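Local coordinates for aldehyde dehydrogenase (Staphylococcus aureus, PDB 6K10), which oxidises the carotenoid aldehyde 4,4'-diaponeurosporen-4-al to 4,4'-diaponeurosporenoic acid with NAD+, a step in making the pigment staphyloxanthin, at the interface of chains A and B. Sequence-based numbering; all coordinates share one arbitrary frame. Chains: chain A/B, Aldehyde dehydrogenase.

The contacts largely follow one stretch of chain B. Contact 1 uses strand 432-439 of chain B with strand 104-111, contact 2 the loop after residue 439, and contact 3 a proline loop before helix 457-465. On chain A, helix 232-244 serves contacts 2 and 3, whose C-alpha centres are about 16 Å apart. The C-alpha centre of contact 1 lies about 25 and 31 Å from those of contacts 2 and 3. It is about 10 Å from A:Glu217, a likely active-site glutamate. Two-fold symmetry repeats each contact, consistent with a dimer whose C-terminal segments each pack on the other chain.

Contact 1: the interface of chains A and B. Residues chain A 391-393, 412-414; chain B 110, 112, 433-435.
A:Ser391 and B:Glu110 share a hydrogen bond across this patch of the interface between the two aldehyde dehydrogenase chains of the deposited assembly. The serine hydroxyl OG gives its hydrogen to carboxylate oxygen OE2 at 2.7 Å. It comes from above the carboxylate plane, 55° out of it. OG stands anti to the backbone N (chi1 177°), which turns it toward chain B.

Chain B holds the same carboxylate from its own side. B:His433 ND1 donates to B:Glu110 OE2 at 3.2 Å, and OE2 lies in the plane of the imidazole. The two donors reach OE2 from opposite faces of the carboxylate. B:Lys435 NZ forms a salt bridge and hydrogen bond to the other oxygen of B:Glu110, OE1, at 2.6 Å. These bonds restrain the rotation of the carboxylate, and the lysine probably offsets its charge.

CH-pi contacts add packing. The B:Lys435 side chain crosses A:Phe392 at about a right angle, with CD over the centre of the phenyl face, 3.6 Å from the centroid. Its bend at chi3 (75°) carries NZ on past the ring toward B:Glu110. A:Val414 CB covers one face of the B:His433 imidazole, 3.8 Å from its centroid. The valine methyl A:Val414 CG2 also reaches the rim of the tyrosine ring, 4.0 Å from B:Tyr112 CD1.

Contact 2: the interface of chains A and B. Residues chain A 231, 234, 238, 378; chain B 441-442, 444-445.
Helix 232-244 of chain A, with the loops holding A:Asn231 and A:Glu378, meets the chain B loop that follows strand 432-439. B:Thr442 sits between the A:Glu378 loop and the start of helix 232-244, and hides more surface against chain A than any other residue of this patch. Its hydroxyl OG1 and the A:Glu378 carboxylate meet tip to tip. OG1 donates to OE2 at 2.5 Å from above the carboxylate plane. The glutamate chain bends at chi2 (-61°), which brings the carboxylate round to the threonine.

A:Asn231 slides past B:Thr442 in the opposite direction, with CB 3.7 Å from the threonine CB. The asparagine OD1 accepts a bond from A:Val234 N at 3.2 Å, near the start of the helix. This helps fix the side chain that packs on the threonine.

Both A:Val234 methyls pack on chain B. CG1 lies 3.9 Å from B:Thr442 CB, and CG2 packs against the B:Glu445 carboxylate carbon CD at 3.6 Å. CG1 also lies over the centre of one face of the A:Arg238 guanidinium. The arginine is extended from CG to NE, and NH2 donates to B:Ser441 O at 3.0 Å, nearly in the guanidinium plane. The patch lies where the chain B loop leaves its strand and passes the N-terminal half of the chain A helix.

Contact 3: the interface of chains A and B. Residues chain A 237, 277-279, 288; chain B 450-452.
A:Phe278 packs against B:Pro451 in this apolar patch between two aldehyde dehydrogenase family subunits. The main element is a CH-pi contact. B:Pro451 CD lies over the centre of the phenyl face, 3.7 Å from the centroid. The pyrrolidine crosses the ring obliquely, and its CG is 3.8 Å from A:Phe278 CD2. The phenylalanine CG is anti to its carbonyl carbon (chi1 -80°), which sends the ring outward from the end of helix 264-279. Within chain A, A:Phe278 CB covers one face of the A:Tyr279 ring.

B:Leu450 extends the apolar contact past the proline. Its CB lies 4.0 Å from A:Phe278 CE1, and CD1 and CD2 approach the same end of the ring. CD1 also points toward helix 232-244, where A:Glu237 CB is 4.2 Å away.

The remaining contacts set proline carbons beside oxygens, and no nitrogen or oxygen pairs across the patch. B:Pro452 follows a cis peptide bond, which turns the chain sharply after B:Pro451. Its ring then faces the end of helix 264-279, with B:Pro452 CD 3.4 Å from the backbone oxygen A:Glu277 O. B:Pro451 CB likewise lies 3.7 Å from A:Phe278 O. The A:Asp288 carboxylate oxygen OD2 lies 3.2 Å from B:Pro452 CA.

Contact 1: the interface of chains A and B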
loop_
_atom_site.group_PDB
_atom_site.type_symbol
_atom_site.label_atom_id
_atom_site.label_comp_id
_atom_site.label_asym_id
_atom_site.label_seq_id
_atom_site.Cartn_x
_atom_site.Cartn_y
_atom_site.Cartn_z
ATOM N N SER A 391 -8.896 -8.573 -14.588
ATOM C CA SER A 391 -8.048 -8.214 -13.462
ATOM C C SER A 391 -8.069 -9.324 -12.420
ATOM O O SER A 391 -9.127 -9.870 -12.092
ATOM C CB SER A 391 -8.491 -6.898 -12.821
ATOM O OG SER A 391 -7.688 -6.604 -11.689
ATOM N N PHE A 392 -6.890 -9.648 -11.907
ATOM C CA PHE A 392 -6.724 -10.687 -10.904
ATOM C C PHE A 392 -5.397 -10.431 -10.210
ATOM O O PHE A 392 -4.593 -9.613 -10.661
ATOM C CB PHE A 392 -6.781 -12.086 -11.530
ATOM C CG PHE A 392 -5.913 -12.242 -12.749
ATOM C CD1 PHE A 392 -6.396 -11.920 -14.007
ATOM C CD2 PHE A 392 -4.617 -12.714 -12.636
ATOM C CE1 PHE A 392 -5.602 -12.062 -15.129
ATOM C CE2 PHE A 392 -3.817 -12.859 -13.756
ATOM C CZ PHE A 392 -4.312 -12.533 -15.003
ATOM N N GLY A 393 -5.179 -11.130 -9.101
ATOM C CA GLY A 393 -3.974 -10.910 -8.324
ATOM C C GLY A 393 -2.703 -11.140 -9.116
ATOM O O GLY A 393 -1.887 -10.230 -9.286
ATOM N N GLY A 412 0.176 -11.142 -4.496
ATOM C CA GLY A 412 -0.926 -10.529 -3.776
ATOM C C GLY A 412 -2.159 -10.487 -4.646
ATOM O O GLY A 412 -2.111 -10.776 -5.842
ATOM N N GLY A 413 -3.275 -10.119 -4.019
ATOM C CA GLY A 413 -4.555 -10.071 -4.686
ATOM C C GLY A 413 -4.975 -8.661 -5.064
ATOM O O GLY A 413 -4.211 -7.697 -4.976
ATOM N N VAL A 414 -6.228 -8.557 -5.497
ATOM C CA VAL A 414 -6.834 -7.285 -5.870
ATOM C C VAL A 414 -8.335 -7.426 -5.673
ATOM O O VAL A 414 -8.904 -8.498 -5.898
ATOM C CB VAL A 414 -6.464 -6.889 -7.321
ATOM C CG1 VAL A 414 -6.991 -7.916 -8.318
ATOM C CG2 VAL A 414 -6.981 -5.494 -7.649
ATOM N N GLU B 110 -2.013 -2.471 -14.270
ATOM C CA GLU B 110 -3.411 -2.359 -14.651
ATOM C C GLU B 110 -4.173 -1.527 -13.627
ATOM O O GLU B 110 -3.767 -1.444 -12.463
ATOM C CB GLU B 110 -4.071 -3.741 -14.795
ATOM C CG GLU B 110 -4.247 -4.509 -13.495
ATOM C CD GLU B 110 -4.902 -5.861 -13.711
ATOM O OE1 GLU B 110 -5.097 -6.249 -14.881
ATOM O OE2 GLU B 110 -5.222 -6.536 -12.712
ATOM N N TYR B 112 -7.284 -0.191 -11.073
ATOM C CA TYR B 112 -8.226 -0.772 -10.123
ATOM C C TYR B 112 -9.646 -0.759 -10.670
ATOM O O TYR B 112 -10.415 -1.698 -10.435
ATOM C CB TYR B 112 -8.174 -0.008 -8.801
ATOM C CG TYR B 112 -6.993 -0.350 -7.929
ATOM C CD1 TYR B 112 -6.964 -1.533 -7.205
ATOM C CD2 TYR B 112 -5.910 0.512 -7.824
ATOM C CE1 TYR B 112 -5.890 -1.850 -6.402
ATOM C CE2 TYR B 112 -4.829 0.203 -7.023
ATOM C CZ TYR B 112 -4.824 -0.980 -6.315
ATOM O OH TYR B 112 -3.754 -1.295 -5.513
ATOM N N HIS B 433 -2.727 -1.606 -9.872
ATOM C CA HIS B 433 -2.426 -2.930 -9.355
ATOM C C HIS B 433 -1.342 -3.556 -10.216
ATOM O O HIS B 433 -1.485 -3.641 -11.440
ATOM C CB HIS B 433 -3.650 -3.840 -9.344
ATOM C CG HIS B 433 -3.307 -5.266 -9.046
ATOM N ND1 HIS B 433 -3.653 -6.309 -9.876
ATOM C CD2 HIS B 433 -2.613 -5.814 -8.021
ATOM C CE1 HIS B 433 -3.199 -7.441 -9.368
ATOM N NE2 HIS B 433 -2.564 -7.169 -8.242
ATOM N N GLU B 434 -0.261 -3.988 -9.580
ATOM C CA GLU B 434 0.815 -4.673 -10.280
ATOM C C GLU B 434 0.508 -6.165 -10.296
ATOM O O GLU B 434 0.413 -6.798 -9.238
ATOM C CB GLU B 434 2.158 -4.378 -9.618
ATOM C CG GLU B 434 2.624 -2.953 -9.884
ATOM C CD GLU B 434 4.065 -2.718 -9.497
ATOM O OE1 GLU B 434 4.583 -3.474 -8.651
ATOM O OE2 GLU B 434 4.678 -1.776 -10.042
ATOM N N LYS B 435 0.336 -6.716 -11.492
ATOM C CA LYS B 435 -0.159 -8.077 -11.678
ATOM C C LYS B 435 0.974 -8.937 -12.227
ATOM O O LYS B 435 1.317 -8.849 -13.409
ATOM C CB LYS B 435 -1.370 -8.080 -12.605
ATOM C CG LYS B 435 -2.033 -9.435 -12.777
ATOM C CD LYS B 435 -3.365 -9.296 -13.508
ATOM C CE LYS B 435 -3.167 -9.044 -14.994
ATOM N NZ LYS B 435 -4.444 -8.663 -15.667
#

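Contact 2: the interface of chains A and B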
loop_
_atom_site.group_PDB
_atom_site.type_symbol
_atom_site.label_atom_id
_atom_site.label_comp_id
_atom_site.label_asym_id
_atom_site.label_seq_id
_atom_site.Cartn_x
_atom_site.Cartn_y
_atom_site.Cartn_z
ATOM N N ASN A 231 -2.257 -27.021 -25.569
ATOM C CA ASN A 231 -1.614 -28.330 -25.491
ATOM C C ASN A 231 -2.281 -29.071 -24.340
ATOM O O ASN A 231 -2.000 -28.802 -23.171
ATOM C CB ASN A 231 -0.112 -28.183 -25.276
ATOM C CG ASN A 231 0.626 -29.508 -25.354
ATOM O OD1 ASN A 231 0.140 -30.538 -24.886
ATOM N ND2 ASN A 231 1.813 -29.484 -25.948
ATOM N N VAL A 234 -0.050 -31.354 -21.750
ATOM C CA VAL A 234 0.801 -30.502 -20.924
ATOM C C VAL A 234 -0.046 -29.631 -20.004
ATOM O O VAL A 234 0.313 -29.398 -18.843
ATOM C CB VAL A 234 1.729 -29.653 -21.811
ATOM C CG1 VAL A 234 2.586 -28.735 -20.953
ATOM C CG2 VAL A 234 2.604 -30.554 -22.666
ATOM N N ARG A 238 0.207 -29.561 -15.805
ATOM C CA ARG A 238 0.464 -28.361 -15.016
ATOM C C ARG A 238 -0.753 -27.958 -14.187
ATOM O O ARG A 238 -0.606 -27.394 -13.097
ATOM C CB ARG A 238 0.927 -27.233 -15.941
ATOM C CG ARG A 238 2.219 -27.603 -16.664
ATOM C CD ARG A 238 2.662 -26.606 -17.724
ATOM N NE ARG A 238 3.916 -27.058 -18.326
ATOM C CZ ARG A 238 4.558 -26.444 -19.315
ATOM N NH1 ARG A 238 4.071 -25.332 -19.848
ATOM N NH2 ARG A 238 5.692 -26.957 -19.773
ATOM N N GLU A 378 -2.203 -21.587 -27.051
ATOM C CA GLU A 378 -1.094 -21.318 -27.950
ATOM C C GLU A 378 -1.357 -20.088 -28.807
ATOM O O GLU A 378 -0.566 -19.775 -29.705
ATOM C CB GLU A 378 -0.825 -22.543 -28.825
ATOM C CG GLU A 378 -0.509 -23.803 -28.027
ATOM C CD GLU A 378 0.726 -23.647 -27.171
ATOM O OE1 GLU A 378 1.659 -22.951 -27.619
ATOM O OE2 GLU A 378 0.766 -24.214 -26.058
ATOM N N SER B 441 6.551 -22.309 -21.885
ATOM C CA SER B 441 6.230 -22.977 -23.138
ATOM C C SER B 441 5.764 -24.406 -22.894
ATOM O O SER B 441 6.335 -25.133 -22.077
ATOM C CB SER B 441 7.450 -22.975 -24.061
ATOM O OG SER B 441 7.250 -23.829 -25.174
ATOM N N THR B 442 4.708 -24.805 -23.607
ATOM C CA THR B 442 4.232 -26.181 -23.571
ATOM C C THR B 442 5.018 -27.101 -24.493
ATOM O O THR B 442 4.823 -28.319 -24.436
ATOM C CB THR B 442 2.750 -26.251 -23.944
ATOM O OG1 THR B 442 2.572 -25.802 -25.293
ATOM C CG2 THR B 442 1.920 -25.393 -23.003
ATOM N N LEU B 444 8.185 -27.417 -24.154
ATOM C CA LEU B 444 9.254 -27.888 -23.282
ATOM C C LEU B 444 8.622 -28.644 -22.122
ATOM O O LEU B 444 8.026 -28.038 -21.225
ATOM C CB LEU B 444 10.105 -26.719 -22.792
ATOM C CG LEU B 444 10.872 -26.009 -23.909
ATOM C CD1 LEU B 444 11.570 -24.764 -23.392
ATOM C CD2 LEU B 444 11.869 -26.961 -24.545
ATOM N N GLU B 445 8.749 -29.966 -22.146
ATOM C CA GLU B 445 8.140 -30.836 -21.156
ATOM C C GLU B 445 9.213 -31.429 -20.254
ATOM O O GLU B 445 10.359 -31.624 -20.668
ATOM C CB GLU B 445 7.355 -31.968 -21.825
ATOM C CG GLU B 445 6.379 -31.510 -22.893
ATOM C CD GLU B 445 5.499 -32.640 -23.391
ATOM O OE1 GLU B 445 5.622 -33.765 -22.863
ATOM O OE2 GLU B 445 4.696 -32.408 -24.319
#

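Contact 3: the interface of chains A and B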
loop_
_atom_site.group_PDB
_atom_site.type_symbol
_atom_site.label_atom_id
_atom_site.label_comp_id
_atom_site.label_asym_id
_atom_site.label_seq_id
_atom_site.Cartn_x
_atom_site.Cartn_y
_atom_site.Cartn_z
ATOM N N GLU A 237 -1.131 -31.710 -17.066
ATOM C CA GLU A 237 -0.053 -31.967 -16.117
ATOM C C GLU A 237 0.187 -30.759 -15.219
ATOM O O GLU A 237 0.342 -30.898 -13.998
ATOM C CB GLU A 237 1.224 -32.350 -16.869
ATOM C CG GLU A 237 1.204 -33.764 -17.430
ATOM C CD GLU A 237 2.253 -33.989 -18.504
ATOM O OE1 GLU A 237 3.144 -33.127 -18.663
ATOM O OE2 GLU A 237 2.190 -35.034 -19.186
ATOM N N GLU A 277 -0.815 -41.171 -13.590
ATOM C CA GLU A 277 0.640 -41.066 -13.657
ATOM C C GLU A 277 1.210 -40.500 -12.364
ATOM O O GLU A 277 2.253 -40.958 -11.880
ATOM C CB GLU A 277 1.046 -40.189 -14.842
ATOM C CG GLU A 277 0.797 -40.816 -16.200
ATOM C CD GLU A 277 0.920 -39.813 -17.332
ATOM O OE1 GLU A 277 0.911 -38.595 -17.054
ATOM O OE2 GLU A 277 1.030 -40.244 -18.498
ATOM N N PHE A 278 0.538 -39.495 -11.795
ATOM C CA PHE A 278 1.004 -38.870 -10.560
ATOM C C PHE A 278 0.916 -39.832 -9.386
ATOM O O PHE A 278 1.890 -40.028 -8.651
ATOM C CB PHE A 278 0.167 -37.628 -10.247
ATOM C CG PHE A 278 0.555 -36.399 -11.016
ATOM C CD1 PHE A 278 1.346 -36.478 -12.147
ATOM C CD2 PHE A 278 0.103 -35.155 -10.603
ATOM C CE1 PHE A 278 1.688 -35.334 -12.848
ATOM C CE2 PHE A 278 0.439 -34.010 -11.298
ATOM C CZ PHE A 278 1.231 -34.099 -12.422
ATOM N N TYR A 279 -0.258 -40.428 -9.188
ATOM C CA TYR A 279 -0.614 -41.029 -7.916
ATOM C C TYR A 279 -0.969 -42.508 -7.984
ATOM O O TYR A 279 -1.181 -43.115 -6.929
ATOM C CB TYR A 279 -1.795 -40.267 -7.293
ATOM C CG TYR A 279 -1.584 -38.773 -7.153
ATOM C CD1 TYR A 279 -0.551 -38.266 -6.375
ATOM C CD2 TYR A 279 -2.434 -37.868 -7.783
ATOM C CE1 TYR A 279 -0.363 -36.901 -6.235
ATOM C CE2 TYR A 279 -2.254 -36.502 -7.649
ATOM C CZ TYR A 279 -1.216 -36.025 -6.874
ATOM O OH TYR A 279 -1.031 -34.667 -6.737
ATOM N N ASP A 288 2.642 -39.199 -2.086
ATOM C CA ASP A 288 2.851 -37.867 -2.634
ATOM C C ASP A 288 1.604 -37.000 -2.535
ATOM O O ASP A 288 1.581 -35.895 -3.086
ATOM C CB ASP A 288 3.294 -37.977 -4.092
ATOM C CG ASP A 288 4.562 -38.786 -4.251
ATOM O OD1 ASP A 288 5.415 -38.739 -3.342
ATOM O OD2 ASP A 288 4.692 -39.491 -5.272
ATOM N N LEU B 450 7.343 -33.104 -11.164
ATOM C CA LEU B 450 6.005 -33.649 -11.002
ATOM C C LEU B 450 6.038 -34.939 -10.196
ATOM O O LEU B 450 7.068 -35.618 -10.128
ATOM C CB LEU B 450 5.373 -33.921 -12.371
ATOM C CG LEU B 450 5.319 -32.758 -13.361
ATOM C CD1 LEU B 450 4.707 -33.213 -14.679
ATOM C CD2 LEU B 450 4.534 -31.598 -12.776
ATOM N N PRO B 451 4.914 -35.313 -9.560
ATOM C CA PRO B 451 4.819 -36.644 -8.955
ATOM C C PRO B 451 4.915 -37.730 -10.023
ATOM O O PRO B 451 4.602 -37.456 -11.182
ATOM C CB PRO B 451 3.435 -36.639 -8.284
ATOM C CG PRO B 451 3.033 -35.206 -8.209
ATOM C CD PRO B 451 3.679 -34.534 -9.375
ATOM N N PRO B 452 5.345 -38.946 -9.647
ATOM C CA PRO B 452 5.743 -39.375 -8.297
ATOM C C PRO B 452 7.079 -38.787 -7.829
ATOM O O PRO B 452 7.980 -38.583 -8.642
ATOM C CB PRO B 452 5.847 -40.899 -8.426
ATOM C CG PRO B 452 6.014 -41.161 -9.876
ATOM C CD PRO B 452 5.309 -40.067 -10.602
#